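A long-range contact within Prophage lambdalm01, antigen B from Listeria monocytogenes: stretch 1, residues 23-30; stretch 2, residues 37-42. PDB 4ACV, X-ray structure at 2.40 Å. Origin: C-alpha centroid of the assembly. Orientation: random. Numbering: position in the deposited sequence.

Stretch 1, residues 23-30: LDVSIVMR
Stretch 2, residues 37-42: TTMIEM

The two stretches run side by side in the same direction: the nearest CA pairs advance together, from Val 25–Thr 38 (5.1 Å) through Ser 26–Met 39 (4.7 Å) to Ile 27–Ile 40 (4.9 Å). Residues 37-42 form an extended strand, and a single backbone bridge joins Ser 26 to Met 39.

At Asp 24 (phi/psi -95/112) a water spans the gap, donating to Asp 24 O at 3.0 Å and accepting from Thr 38 N at 3.1 Å. Val 25 (-128/135, chi1 t) brings its CA 3.4 Å from Thr 38 O in a CA-H...O contact, while its CG1 packs 3.5 Å from CG1 of Ile 40 (chi1 m, chi2 t).

Ser 26 (-90/146) carries both direct hydrogen bonds. Its N donates to Thr 38 O (3.0 Å, 165°), and its O accepts from Ile 40 N (2.9 Å, 160°), straddling Met 39. Its chi1 of t lets OG accept from Val 28 N at 3.3 Å.

At Ile 27 psi falls to 5°, breaking the extended run; CB points away, yet CG2 lies 4.2 Å from Ile 40 CD1. Met 29 (t, p, t) sets SD 3.7 Å from CE of Met 39 (m, t, m) and CG 3.5 Å from Glu 41 CG. Arg 30 CB ends the contact, 3.8 Å from Met 39 SD.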

# COMPACT_ATOMS: atom_id res chain seq x y z
N LEU B 23 -12.29 17.42 -30.65
CA LEU B 23 -12.11 16.02 -30.26
C LEU B 23 -13.34 15.43 -29.61
O LEU B 23 -14.02 16.10 -28.85
CB LEU B 23 -10.93 15.88 -29.30
CG LEU B 23 -9.65 16.46 -29.85
CD1 LEU B 23 -8.59 16.45 -28.78
CD2 LEU B 23 -9.20 15.69 -31.13
N ASP B 24 -13.60 14.17 -29.94
CA ASP B 24 -14.64 13.39 -29.28
C ASP B 24 -14.05 12.56 -28.15
O ASP B 24 -13.28 11.62 -28.38
CB ASP B 24 -15.35 12.48 -30.28
CG ASP B 24 -16.58 11.82 -29.68
OD1 ASP B 24 -16.94 12.13 -28.52
OD2 ASP B 24 -17.19 10.98 -30.38
N VAL B 25 -14.41 12.91 -26.92
CA VAL B 25 -13.88 12.26 -25.74
C VAL B 25 -15.03 11.80 -24.84
O VAL B 25 -15.98 12.53 -24.60
CB VAL B 25 -12.97 13.23 -24.97
CG1 VAL B 25 -12.46 12.60 -23.68
CG2 VAL B 25 -11.81 13.67 -25.84
N SER B 26 -14.92 10.58 -24.34
CA SER B 26 -15.91 10.05 -23.42
C SER B 26 -15.51 10.35 -21.97
O SER B 26 -14.33 10.37 -21.65
CB SER B 26 -16.03 8.54 -23.62
OG SER B 26 -17.06 7.99 -22.82
N ILE B 27 -16.50 10.59 -21.10
CA ILE B 27 -16.23 10.80 -19.67
C ILE B 27 -16.51 9.53 -18.88
O ILE B 27 -16.44 9.51 -17.65
CB ILE B 27 -17.03 11.97 -19.07
CG1 ILE B 27 -18.53 11.67 -19.08
CG2 ILE B 27 -16.74 13.26 -19.81
CD1 ILE B 27 -19.34 12.68 -18.27
N VAL B 28 -16.83 8.46 -19.59
CA VAL B 28 -17.03 7.17 -18.96
C VAL B 28 -15.82 6.27 -19.19
O VAL B 28 -15.46 5.96 -20.33
CB VAL B 28 -18.30 6.48 -19.48
CG1 VAL B 28 -18.40 5.06 -18.94
CG2 VAL B 28 -19.53 7.30 -19.14
N MET B 29 -15.18 5.87 -18.10
CA MET B 29 -14.06 4.95 -18.17
C MET B 29 -14.56 3.57 -18.56
O MET B 29 -15.57 3.10 -18.04
CB MET B 29 -13.34 4.91 -16.82
CG MET B 29 -12.02 4.14 -16.84
SD MET B 29 -10.99 4.62 -18.26
CE MET B 29 -9.76 3.32 -18.20
N ARG B 30 -13.89 2.92 -19.50
CA ARG B 30 -14.24 1.56 -19.92
C ARG B 30 -13.07 0.64 -19.61
O ARG B 30 -11.92 0.99 -19.90
CB ARG B 30 -14.57 1.49 -21.41
CG ARG B 30 -15.89 2.11 -21.82
N THR B 37 -9.79 5.11 -29.02
CA THR B 37 -10.75 5.91 -28.28
C THR B 37 -10.03 6.80 -27.29
O THR B 37 -8.89 6.54 -26.89
CB THR B 37 -11.78 5.03 -27.53
OG1 THR B 37 -12.69 5.86 -26.81
CG2 THR B 37 -11.09 4.08 -26.55
N THR B 38 -10.70 7.88 -26.89
CA THR B 38 -10.18 8.76 -25.86
C THR B 38 -11.19 8.92 -24.75
O THR B 38 -12.34 9.30 -24.98
CB THR B 38 -9.84 10.13 -26.43
OG1 THR B 38 -8.99 9.96 -27.57
CG2 THR B 38 -9.14 10.97 -25.35
N MET B 39 -10.73 8.63 -23.53
CA MET B 39 -11.58 8.57 -22.35
C MET B 39 -10.95 9.35 -21.23
O MET B 39 -9.73 9.38 -21.09
CB MET B 39 -11.73 7.11 -21.89
CG MET B 39 -12.61 6.25 -22.77
SD MET B 39 -12.53 4.51 -22.30
CE MET B 39 -10.78 4.34 -21.97
N ILE B 40 -11.79 9.96 -20.41
CA ILE B 40 -11.34 10.57 -19.16
C ILE B 40 -11.72 9.67 -18.00
O ILE B 40 -12.88 9.30 -17.84
CB ILE B 40 -11.96 11.96 -18.93
CG1 ILE B 40 -11.97 12.76 -20.23
CG2 ILE B 40 -11.20 12.70 -17.84
CD1 ILE B 40 -12.67 14.10 -20.14
N GLU B 41 -10.73 9.30 -17.20
CA GLU B 41 -10.99 8.51 -16.01
C GLU B 41 -10.86 9.37 -14.76
O GLU B 41 -9.76 9.81 -14.42
CB GLU B 41 -10.03 7.33 -15.93
CG GLU B 41 -10.31 6.42 -14.76
CD GLU B 41 -9.11 5.57 -14.38
OE1 GLU B 41 -8.00 5.84 -14.88
OE2 GLU B 41 -9.28 4.65 -13.58
N MET B 42 -11.98 9.62 -14.09
CA MET B 42 -11.95 10.33 -12.82
C MET B 42 -11.36 9.41 -11.76
O MET B 42 -11.60 8.21 -11.77
CB MET B 42 -13.36 10.79 -12.43
CG MET B 42 -13.45 11.66 -11.18
SD MET B 42 -12.72 13.34 -11.28
CE MET B 42 -13.17 13.84 -12.91
O HOH W 1 -13.35 8.62 -28.32